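Local coordinates for flagellar assembly protein FliH (Salmonella typhimurium, PDB 5B0O) that is needed for assembly and regrowth of the bacterial flagellum, working in the cytoplasm in flagellar protein export, at residues F69-D80 with L106-E117; A49-Q60 with D81-L89. One frame throughout, in Å; residues are numbered along the deposited sequence.

Contact 1: F69-D80 with L106-E117; sequences FSGKPQLRVHPD and LHHGGCKVSADE
Ser-114 lays its hydroxyl over the face of the Arg-76 guanidinium, with OG 3.1 Å above the plane and over its centre, where no nitrogen is well aimed for a hydrogen bond. The guanidinium turns instead along its own strand: Arg-76 NH2 (2.6 Å) and Arg-76 NE (2.8 Å) both grip Gln-74 OE1 side-on, which should restrict rotation of the guanidinium. Beneath these groups, strands 74-77 and 112-114 form the central antiparallel pair of a mixed four-stranded sheet, with Gln-74/Ser-114 and Arg-76/Lys-112 as hydrogen-bonded pairs and Leu-75/Val-113 the non-hydrogen-bonded pair between them. Leu-75 and Val-113 point to the opposite face, under helix 53-63. With CG swung away from the backbone N (chi1 166°), Leu-75 brings CD1 to Cys-111 CB at 3.6 Å and to Val-113 CG2 at 4.0 Å. Before strand 74-77, Phe-69 rests CB on Ala-115 and meets Val-113 CG1 with its ring edge, while Asp-116 N donates to Gly-71 O and Lys-72 NZ makes a weak salt bridge to Asp-116 OD2. Beyond the strand's other end, His-108 NE2 donates to the anti side of Asp-80 OD2 at 3.2 Å.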
loop_
_atom_site.group_PDB
_atom_site.type_symbol
_atom_site.label_atom_id
_atom_site.label_comp_id
_atom_site.label_asym_id
_atom_site.label_seq_id
_atom_site.Cartn_x
_atom_site.Cartn_y
_atom_site.Cartn_z
ATOM N N PHE E 69 -34.047 -13.574 11.511
ATOM C CA PHE E 69 -34.611 -13.769 10.174
ATOM C C PHE E 69 -36.106 -14.065 10.229
ATOM O O PHE E 69 -36.549 -14.906 11.004
ATOM C CB PHE E 69 -33.895 -14.908 9.441
ATOM C CG PHE E 69 -32.423 -14.676 9.248
ATOM C CD1 PHE E 69 -31.951 -13.449 8.825
ATOM C CD2 PHE E 69 -31.510 -15.687 9.505
ATOM C CE1 PHE E 69 -30.605 -13.234 8.654
ATOM C CE2 PHE E 69 -30.156 -15.473 9.340
ATOM C CZ PHE E 69 -29.707 -14.243 8.913
ATOM N N SER E 70 -36.887 -13.338 9.439
ATOM C CA SER E 70 -38.298 -13.665 9.245
ATOM C C SER E 70 -38.526 -14.403 7.923
ATOM O O SER E 70 -39.625 -14.856 7.635
ATOM C CB SER E 70 -39.169 -12.406 9.341
ATOM O OG SER E 70 -39.674 -12.006 8.080
ATOM N N GLY E 71 -37.451 -14.597 7.172
ATOM C CA GLY E 71 -37.498 -14.975 5.768
ATOM C C GLY E 71 -37.774 -16.438 5.473
ATOM O O GLY E 71 -37.313 -16.958 4.456
ATOM N N LYS E 72 -38.480 -17.109 6.378
ATOM C CA LYS E 72 -38.657 -18.557 6.323
ATOM C C LYS E 72 -37.308 -19.229 6.491
ATOM O O LYS E 72 -36.859 -19.981 5.627
ATOM C CB LYS E 72 -39.294 -18.997 5.001
ATOM C CG LYS E 72 -40.692 -18.458 4.746
ATOM C CD LYS E 72 -41.300 -19.063 3.486
ATOM C CE LYS E 72 -40.432 -18.799 2.262
ATOM N NZ LYS E 72 -40.346 -17.353 1.900
ATOM N N PRO E 73 -36.663 -18.968 7.635
ATOM C CA PRO E 73 -35.307 -19.439 7.920
ATOM C C PRO E 73 -35.217 -20.951 7.841
ATOM O O PRO E 73 -36.142 -21.634 8.284
ATOM C CB PRO E 73 -35.079 -18.985 9.365
ATOM C CG PRO E 73 -36.031 -17.859 9.563
ATOM C CD PRO E 73 -37.240 -18.245 8.779
ATOM N N GLN E 74 -34.126 -21.457 7.272
ATOM C CA GLN E 74 -33.871 -22.892 7.243
ATOM C C GLN E 74 -32.413 -23.186 7.598
ATOM O O GLN E 74 -31.498 -22.625 7.002
ATOM C CB GLN E 74 -34.237 -23.491 5.882
ATOM C CG GLN E 74 -33.129 -23.430 4.834
ATOM C CD GLN E 74 -33.584 -23.932 3.469
ATOM O OE1 GLN E 74 -32.893 -23.752 2.461
ATOM N NE2 GLN E 74 -34.752 -24.568 3.433
ATOM N N LEU E 75 -32.212 -24.036 8.601
ATOM C CA LEU E 75 -30.878 -24.488 8.991
ATOM C C LEU E 75 -30.523 -25.735 8.201
ATOM O O LEU E 75 -31.354 -26.626 8.030
ATOM C CB LEU E 75 -30.819 -24.786 10.489
ATOM C CG LEU E 75 -29.624 -25.562 11.044
ATOM C CD1 LEU E 75 -28.348 -24.786 10.861
ATOM C CD2 LEU E 75 -29.828 -25.882 12.516
ATOM N N ARG E 76 -29.293 -25.784 7.704
ATOM C CA ARG E 76 -28.829 -26.913 6.910
ATOM C C ARG E 76 -27.563 -27.474 7.518
ATOM O O ARG E 76 -26.649 -26.725 7.870
ATOM C CB ARG E 76 -28.520 -26.485 5.476
ATOM C CG ARG E 76 -29.654 -25.813 4.749
ATOM C CD ARG E 76 -29.167 -25.241 3.434
ATOM N NE ARG E 76 -30.128 -24.308 2.860
ATOM C CZ ARG E 76 -29.875 -23.533 1.811
ATOM N NH1 ARG E 76 -28.685 -23.584 1.227
ATOM N NH2 ARG E 76 -30.806 -22.707 1.349
ATOM N N VAL E 77 -27.514 -28.795 7.634
ATOM C CA VAL E 77 -26.313 -29.479 8.070
ATOM C C VAL E 77 -26.132 -30.725 7.217
ATOM O O VAL E 77 -27.054 -31.139 6.513
ATOM C CB VAL E 77 -26.392 -29.865 9.546
ATOM C CG1 VAL E 77 -25.046 -30.368 10.020
ATOM C CG2 VAL E 77 -26.806 -28.672 10.376
ATOM N N HIS E 78 -24.940 -31.307 7.259
ATOM C CA HIS E 78 -24.682 -32.551 6.548
ATOM C C HIS E 78 -25.611 -33.628 7.085
ATOM O O HIS E 78 -25.783 -33.753 8.301
ATOM C CB HIS E 78 -23.232 -32.985 6.742
ATOM C CG HIS E 78 -22.787 -34.059 5.797
ATOM N ND1 HIS E 78 -21.842 -35.000 6.134
ATOM C CD2 HIS E 78 -23.150 -34.328 4.519
ATOM C CE1 HIS E 78 -21.645 -35.812 5.108
ATOM N NE2 HIS E 78 -22.423 -35.424 4.117
ATOM N N PRO E 79 -26.202 -34.424 6.182
ATOM C CA PRO E 79 -27.134 -35.473 6.603
ATOM C C PRO E 79 -26.600 -36.300 7.770
ATOM O O PRO E 79 -27.398 -36.811 8.558
ATOM C CB PRO E 79 -27.253 -36.334 5.346
ATOM C CG PRO E 79 -27.152 -35.329 4.224
ATOM C CD PRO E 79 -26.210 -34.234 4.719
ATOM N N ASP E 80 -25.280 -36.407 7.882
ATOM C CA ASP E 80 -24.649 -37.149 8.971
ATOM C C ASP E 80 -24.747 -36.490 10.352
ATOM O O ASP E 80 -24.794 -37.186 11.371
ATOM C CB ASP E 80 -23.192 -37.434 8.639
ATOM C CG ASP E 80 -23.041 -38.459 7.547
ATOM O OD1 ASP E 80 -24.068 -38.857 6.957
ATOM O OD2 ASP E 80 -21.891 -38.861 7.276
ATOM N N LEU E 106 -22.254 -29.573 2.985
ATOM C CA LEU E 106 -21.678 -29.011 4.196
ATOM C C LEU E 106 -20.820 -30.076 4.855
ATOM O O LEU E 106 -21.184 -31.247 4.884
ATOM C CB LEU E 106 -22.761 -28.490 5.153
ATOM C CG LEU E 106 -23.717 -27.421 4.608
ATOM C CD1 LEU E 106 -24.766 -27.041 5.636
ATOM C CD2 LEU E 106 -22.966 -26.181 4.137
ATOM N N HIS E 107 -19.660 -29.680 5.353
ATOM C CA HIS E 107 -18.821 -30.613 6.083
ATOM C C HIS E 107 -19.322 -30.748 7.512
ATOM O O HIS E 107 -19.982 -29.852 8.038
ATOM C CB HIS E 107 -17.361 -30.170 6.060
ATOM C CG HIS E 107 -16.816 -29.951 4.684
ATOM N ND1 HIS E 107 -17.070 -28.804 3.957
ATOM C CD2 HIS E 107 -16.031 -30.721 3.902
ATOM C CE1 HIS E 107 -16.464 -28.885 2.790
ATOM N NE2 HIS E 107 -15.825 -30.038 2.726
ATOM N N HIS E 108 -19.020 -31.887 8.125
ATOM C CA HIS E 108 -19.426 -32.171 9.495
ATOM C C HIS E 108 -18.955 -31.076 10.447
ATOM O O HIS E 108 -17.850 -30.570 10.306
ATOM C CB HIS E 108 -18.840 -33.515 9.945
ATOM C CG HIS E 108 -19.174 -34.662 9.043
ATOM N ND1 HIS E 108 -18.856 -34.678 7.703
ATOM C CD2 HIS E 108 -19.781 -35.847 9.299
ATOM C CE1 HIS E 108 -19.260 -35.817 7.168
ATOM N NE2 HIS E 108 -19.826 -36.542 8.118
ATOM N N GLY E 109 -19.794 -30.704 11.409
ATOM C CA GLY E 109 -19.394 -29.762 12.442
ATOM C C GLY E 109 -19.612 -28.315 12.047
ATOM O O GLY E 109 -19.105 -27.399 12.697
ATOM N N GLY E 110 -20.397 -28.116 10.992
ATOM C CA GLY E 110 -20.659 -26.794 10.451
ATOM C C GLY E 110 -22.033 -26.713 9.817
ATOM O O GLY E 110 -22.613 -27.737 9.455
ATOM N N CYS E 111 -22.550 -25.497 9.677
ATOM C CA CYS E 111 -23.929 -25.300 9.253
ATOM C C CYS E 111 -24.141 -23.950 8.584
ATOM O O CYS E 111 -23.283 -23.069 8.639
ATOM C CB CYS E 111 -24.844 -25.385 10.460
ATOM S SG CYS E 111 -24.497 -24.092 11.654
ATOM N N LYS E 112 -25.281 -23.801 7.924
ATOM C CA LYS E 112 -25.693 -22.504 7.411
ATOM C C LYS E 112 -27.175 -22.300 7.676
ATOM O O LYS E 112 -27.960 -23.236 7.566
ATOM C CB LYS E 112 -25.424 -22.381 5.907
ATOM C CG LYS E 112 -23.962 -22.426 5.499
ATOM C CD LYS E 112 -23.818 -22.149 4.007
ATOM C CE LYS E 112 -22.468 -22.603 3.481
ATOM N NZ LYS E 112 -22.180 -22.011 2.151
ATOM N N VAL E 113 -27.546 -21.074 8.031
ATOM C CA VAL E 113 -28.947 -20.695 8.169
ATOM C C VAL E 113 -29.313 -19.773 7.018
ATOM O O VAL E 113 -28.665 -18.753 6.806
ATOM C CB VAL E 113 -29.196 -19.956 9.485
ATOM C CG1 VAL E 113 -30.671 -19.698 9.660
ATOM C CG2 VAL E 113 -28.652 -20.764 10.654
ATOM N N SER E 114 -30.354 -20.123 6.276
ATOM C CA SER E 114 -30.720 -19.350 5.103
ATOM C C SER E 114 -32.120 -18.776 5.218
ATOM O O SER E 114 -33.056 -19.486 5.561
ATOM C CB SER E 114 -30.627 -20.229 3.859
ATOM O OG SER E 114 -29.566 -21.151 3.977
ATOM N N ALA E 115 -32.260 -17.488 4.927
ATOM C CA ALA E 115 -33.570 -16.850 4.837
ATOM C C ALA E 115 -33.576 -15.891 3.658
ATOM O O ALA E 115 -32.547 -15.677 3.018
ATOM C CB ALA E 115 -33.890 -16.108 6.118
ATOM N N ASP E 116 -34.727 -15.291 3.386
ATOM C CA ASP E 116 -34.840 -14.364 2.270
ATOM C C ASP E 116 -33.880 -13.193 2.447
ATOM O O ASP E 116 -33.248 -12.754 1.491
ATOM C CB ASP E 116 -36.281 -13.855 2.121
ATOM C CG ASP E 116 -37.287 -14.980 1.887
ATOM O OD1 ASP E 116 -36.873 -16.068 1.429
ATOM O OD2 ASP E 116 -38.493 -14.772 2.158
ATOM N N GLU E 117 -33.774 -12.700 3.677
ATOM C CA GLU E 117 -32.949 -11.532 3.987
ATOM C C GLU E 117 -31.463 -11.794 3.772
ATOM O O GLU E 117 -30.728 -10.911 3.338
ATOM C CB GLU E 117 -33.138 -11.082 5.442
ATOM C CG GLU E 117 -34.578 -10.953 5.923
ATOM C CD GLU E 117 -35.123 -12.240 6.517
ATOM O OE1 GLU E 117 -34.628 -13.330 6.165
ATOM O OE2 GLU E 117 -36.055 -12.159 7.342
#

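Contact 2: A49-Q60 with D81-L89; sequences AVDNSALIKQIQ and DLQRVEEML
Ile-56 and Val-85 bring their CA atoms to 6.8 Å, and the helix segments 53-60 and 81-89 run 11.0 Å apart at their axes and cross at -53°, the branched side chains of Ile-56, Val-85 and Leu-89 filling the space between them. Ile-56 and Val-85 slide past each other in opposite directions, CD1 of Ile-56 lying 3.6 Å from CG2 of Val-85. Leu-89 passes Ile-56 in the same manner and puts CD1 between the two isoleucines, 3.5 Å from Ile-56 CD1 and also 3.5 Å from Ile-59 CG2. Ile-59 and Val-85 instead meet tip to tip, through CD1 and CG1. Toward the start of helix 53-63, where Ala-54 packs on Gly-45 of the second subunit, the contact turns polar. Arg-84, bent at chi3 (-87°), forms a salt bridge through NH2 with Asp-81 OD1 at 3.1 Å; the same NH2 makes a long bond of 3.3 Å to O of the poorly ordered Ala-49 in the preceding loop. Asn-52 OD1 lies over one face of the guanidinium. Leu-55 CD2 packs against the Asp-81 carboxylate, whose OD2 accepts from Gly-109 N. Both helices sit on one side of the sheet: Leu-55 and Ile-59 reach Val-77 and Leu-75 of strand 74-77, while Val-85 reaches Leu-100 of strand 99-102.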
loop_
_atom_site.group_PDB
_atom_site.type_symbol
_atom_site.label_atom_id
_atom_site.label_comp_id
_atom_site.label_asym_id
_atom_site.label_seq_id
_atom_site.Cartn_x
_atom_site.Cartn_y
_atom_site.Cartn_z
ATOM N N ALA E 49 -17.002 -37.354 12.466
ATOM C CA ALA E 49 -16.889 -37.575 13.902
ATOM C C ALA E 49 -18.258 -37.460 14.549
ATOM O O ALA E 49 -19.170 -36.836 14.003
ATOM C CB ALA E 49 -15.916 -36.581 14.523
ATOM N N VAL E 50 -18.406 -38.059 15.719
ATOM C CA VAL E 50 -19.725 -38.161 16.318
ATOM C C VAL E 50 -20.039 -37.038 17.304
ATOM O O VAL E 50 -21.110 -37.020 17.916
ATOM C CB VAL E 50 -19.894 -39.508 17.046
ATOM C CG1 VAL E 50 -20.950 -40.358 16.356
ATOM C CG2 VAL E 50 -18.566 -40.247 17.113
ATOM N N ASP E 51 -19.126 -36.086 17.449
ATOM C CA ASP E 51 -19.404 -34.981 18.359
ATOM C C ASP E 51 -19.926 -33.733 17.658
ATOM O O ASP E 51 -19.206 -33.060 16.921
ATOM C CB ASP E 51 -18.199 -34.652 19.240
ATOM C CG ASP E 51 -18.185 -35.459 20.525
ATOM O OD1 ASP E 51 -18.927 -35.100 21.468
ATOM O OD2 ASP E 51 -17.437 -36.458 20.590
ATOM N N ASN E 52 -21.200 -33.443 17.902
ATOM C CA ASN E 52 -21.801 -32.193 17.483
ATOM C C ASN E 52 -21.628 -31.162 18.590
ATOM O O ASN E 52 -22.177 -30.063 18.514
ATOM C CB ASN E 52 -23.294 -32.355 17.165
ATOM C CG ASN E 52 -23.727 -33.805 17.042
ATOM O OD1 ASN E 52 -23.494 -34.449 16.020
ATOM N ND2 ASN E 52 -24.410 -34.309 18.069
ATOM N N SER E 53 -20.875 -31.528 19.623
ATOM C CA SER E 53 -20.747 -30.704 20.815
ATOM C C SER E 53 -20.524 -29.236 20.445
ATOM O O SER E 53 -21.207 -28.350 20.956
ATOM C CB SER E 53 -19.595 -31.222 21.679
ATOM O OG SER E 53 -19.552 -30.575 22.940
ATOM N N ALA E 54 -19.587 -28.990 19.534
ATOM C CA ALA E 54 -19.296 -27.637 19.065
ATOM C C ALA E 54 -20.348 -27.137 18.073
ATOM O O ALA E 54 -20.760 -25.975 18.126
ATOM C CB ALA E 54 -17.910 -27.581 18.441
ATOM N N LEU E 55 -20.768 -28.013 17.160
ATOM C CA LEU E 55 -21.822 -27.686 16.203
ATOM C C LEU E 55 -23.122 -27.346 16.926
ATOM O O LEU E 55 -23.763 -26.342 16.622
ATOM C CB LEU E 55 -22.048 -28.836 15.217
ATOM C CG LEU E 55 -23.245 -28.708 14.272
ATOM C CD1 LEU E 55 -23.127 -27.451 13.458
ATOM C CD2 LEU E 55 -23.367 -29.911 13.357
ATOM N N ILE E 56 -23.501 -28.178 17.890
ATOM C CA ILE E 56 -24.703 -27.920 18.676
ATOM C C ILE E 56 -24.626 -26.601 19.441
ATOM O O ILE E 56 -25.646 -25.987 19.725
ATOM C CB ILE E 56 -25.003 -29.063 19.660
ATOM C CG1 ILE E 56 -25.370 -30.325 18.893
ATOM C CG2 ILE E 56 -26.163 -28.689 20.572
ATOM C CD1 ILE E 56 -26.580 -30.142 18.014
ATOM N N LYS E 57 -23.422 -26.164 19.783
ATOM C CA LYS E 57 -23.288 -24.905 20.495
ATOM C C LYS E 57 -23.447 -23.735 19.545
ATOM O O LYS E 57 -24.045 -22.720 19.902
ATOM C CB LYS E 57 -21.950 -24.819 21.223
ATOM C CG LYS E 57 -21.845 -25.747 22.409
ATOM C CD LYS E 57 -20.525 -25.541 23.145
ATOM C CE LYS E 57 -20.324 -26.599 24.220
ATOM N NZ LYS E 57 -21.407 -26.566 25.240
ATOM N N GLN E 58 -22.920 -23.883 18.333
ATOM C CA GLN E 58 -23.001 -22.826 17.333
ATOM C C GLN E 58 -24.447 -22.549 16.940
ATOM O O GLN E 58 -24.855 -21.389 16.809
ATOM C CB GLN E 58 -22.201 -23.202 16.089
ATOM C CG GLN E 58 -22.202 -22.130 15.017
ATOM C CD GLN E 58 -21.329 -20.953 15.378
ATOM O OE1 GLN E 58 -20.127 -21.101 15.557
ATOM N NE2 GLN E 58 -21.928 -19.775 15.482
ATOM N N ILE E 59 -25.211 -23.620 16.741
ATOM C CA ILE E 59 -26.619 -23.502 16.379
ATOM C C ILE E 59 -27.390 -22.787 17.480
ATOM O O ILE E 59 -28.235 -21.930 17.200
ATOM C CB ILE E 59 -27.250 -24.867 16.090
ATOM C CG1 ILE E 59 -26.615 -25.479 14.842
ATOM C CG2 ILE E 59 -28.734 -24.722 15.892
ATOM C CD1 ILE E 59 -27.066 -26.882 14.538
ATOM N N GLN E 60 -27.090 -23.135 18.729
ATOM C CA GLN E 60 -27.631 -22.415 19.870
ATOM C C GLN E 60 -27.314 -20.933 19.738
ATOM O O GLN E 60 -28.191 -20.082 19.894
ATOM C CB GLN E 60 -27.034 -22.944 21.167
ATOM C CG GLN E 60 -27.541 -24.309 21.590
ATOM C CD GLN E 60 -26.890 -24.782 22.879
ATOM O OE1 GLN E 60 -25.961 -24.148 23.395
ATOM N NE2 GLN E 60 -27.374 -25.898 23.408
ATOM N N ASP E 81 -24.747 -35.159 10.389
ATOM C CA ASP E 81 -25.001 -34.435 11.634
ATOM C C ASP E 81 -26.503 -34.261 11.834
ATOM O O ASP E 81 -26.957 -33.949 12.931
ATOM C CB ASP E 81 -24.359 -33.045 11.610
ATOM C CG ASP E 81 -22.846 -33.081 11.675
ATOM O OD1 ASP E 81 -22.284 -33.819 12.513
ATOM O OD2 ASP E 81 -22.219 -32.344 10.883
ATOM N N LEU E 82 -27.269 -34.480 10.768
ATOM C CA LEU E 82 -28.689 -34.110 10.739
ATOM C C LEU E 82 -29.557 -34.762 11.809
ATOM O O LEU E 82 -30.207 -34.071 12.587
ATOM C CB LEU E 82 -29.292 -34.381 9.358
ATOM C CG LEU E 82 -30.768 -34.020 9.183
ATOM C CD1 LEU E 82 -31.067 -33.643 7.753
ATOM C CD2 LEU E 82 -31.659 -35.159 9.614
ATOM N N GLN E 83 -29.581 -36.091 11.833
ATOM C CA GLN E 83 -30.453 -36.821 12.749
ATOM C C GLN E 83 -30.189 -36.439 14.193
ATOM O O GLN E 83 -31.118 -36.264 14.976
ATOM C CB GLN E 83 -30.284 -38.335 12.584
ATOM C CG GLN E 83 -31.018 -38.938 11.391
ATOM C CD GLN E 83 -31.067 -40.455 11.450
ATOM O OE1 GLN E 83 -30.640 -41.062 12.432
ATOM N NE2 GLN E 83 -31.588 -41.073 10.397
ATOM N N ARG E 84 -28.913 -36.318 14.539
ATOM C CA ARG E 84 -28.514 -36.030 15.909
ATOM C C ARG E 84 -28.895 -34.607 16.318
ATOM O O ARG E 84 -29.411 -34.383 17.410
ATOM C CB ARG E 84 -27.013 -36.279 16.070
ATOM C CG ARG E 84 -26.599 -37.681 15.623
ATOM C CD ARG E 84 -25.117 -37.935 15.804
ATOM N NE ARG E 84 -24.333 -37.490 14.656
ATOM C CZ ARG E 84 -23.073 -37.080 14.739
ATOM N NH1 ARG E 84 -22.471 -37.046 15.917
ATOM N NH2 ARG E 84 -22.419 -36.691 13.652
ATOM N N VAL E 85 -28.642 -33.648 15.434
ATOM C CA VAL E 85 -29.022 -32.260 15.676
ATOM C C VAL E 85 -30.537 -32.164 15.753
ATOM O O VAL E 85 -31.087 -31.486 16.617
ATOM C CB VAL E 85 -28.506 -31.340 14.556
ATOM C CG1 VAL E 85 -29.115 -29.956 14.669
ATOM C CG2 VAL E 85 -26.987 -31.266 14.590
ATOM N N GLU E 86 -31.203 -32.857 14.839
ATOM C CA GLU E 86 -32.653 -32.921 14.828
ATOM C C GLU E 86 -33.176 -33.300 16.212
ATOM O O GLU E 86 -34.117 -32.700 16.711
ATOM C CB GLU E 86 -33.125 -33.921 13.771
ATOM C CG GLU E 86 -34.544 -33.704 13.291
ATOM C CD GLU E 86 -35.571 -34.065 14.337
ATOM O OE1 GLU E 86 -35.182 -34.655 15.364
ATOM O OE2 GLU E 86 -36.767 -33.766 14.131
ATOM N N GLU E 87 -32.572 -34.300 16.834
ATOM C CA GLU E 87 -33.010 -34.704 18.160
ATOM C C GLU E 87 -32.717 -33.643 19.229
ATOM O O GLU E 87 -33.634 -33.126 19.863
ATOM C CB GLU E 87 -32.400 -36.063 18.513
ATOM C CG GLU E 87 -32.493 -37.032 17.346
ATOM C CD GLU E 87 -32.298 -38.482 17.736
ATOM O OE1 GLU E 87 -31.793 -38.743 18.849
ATOM O OE2 GLU E 87 -32.645 -39.362 16.914
ATOM N N MET E 88 -31.451 -33.278 19.390
ATOM C CA MET E 88 -31.063 -32.352 20.451
ATOM C C MET E 88 -31.784 -31.008 20.343
ATOM O O MET E 88 -32.452 -30.581 21.281
ATOM C CB MET E 88 -29.547 -32.132 20.446
ATOM C CG MET E 88 -28.712 -33.400 20.610
ATOM S SD MET E 88 -28.693 -34.043 22.300
ATOM C CE MET E 88 -28.271 -32.568 23.230
ATOM N N LEU E 89 -31.626 -30.338 19.206
ATOM C CA LEU E 89 -32.185 -29.003 18.997
ATOM C C LEU E 89 -33.492 -28.921 18.195
ATOM O O LEU E 89 -34.043 -27.831 18.014
ATOM C CB LEU E 89 -31.133 -28.116 18.339
ATOM C CG LEU E 89 -29.792 -28.075 19.065
ATOM C CD1 LEU E 89 -28.738 -27.413 18.191
ATOM C CD2 LEU E 89 -29.939 -27.351 20.388
#

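Contact 1 supplies the central strands of the C-terminal part of the chain, and contact 2 the helix pair laid on their Leu-75 side, the two centres being 13 Å apart. Their segments alternate along the chain: 49-60, 69-80, 81-89, then 106-117. Helix 79-96 contributes to both, and it links strand 74-77 to the parallel neighbour 99-102 as a beta-alpha-beta crossover. The layers also touch where Gly-110 N lies 3.7 Å from Leu-55 CD1. Together they form a compact alpha/beta unit following the long helix 6-46. The assembly joins two FliH copies and a chain of another protein: helix 53-63 meets the second copy, while Gln-58 and Phe-69 pack on the other protein.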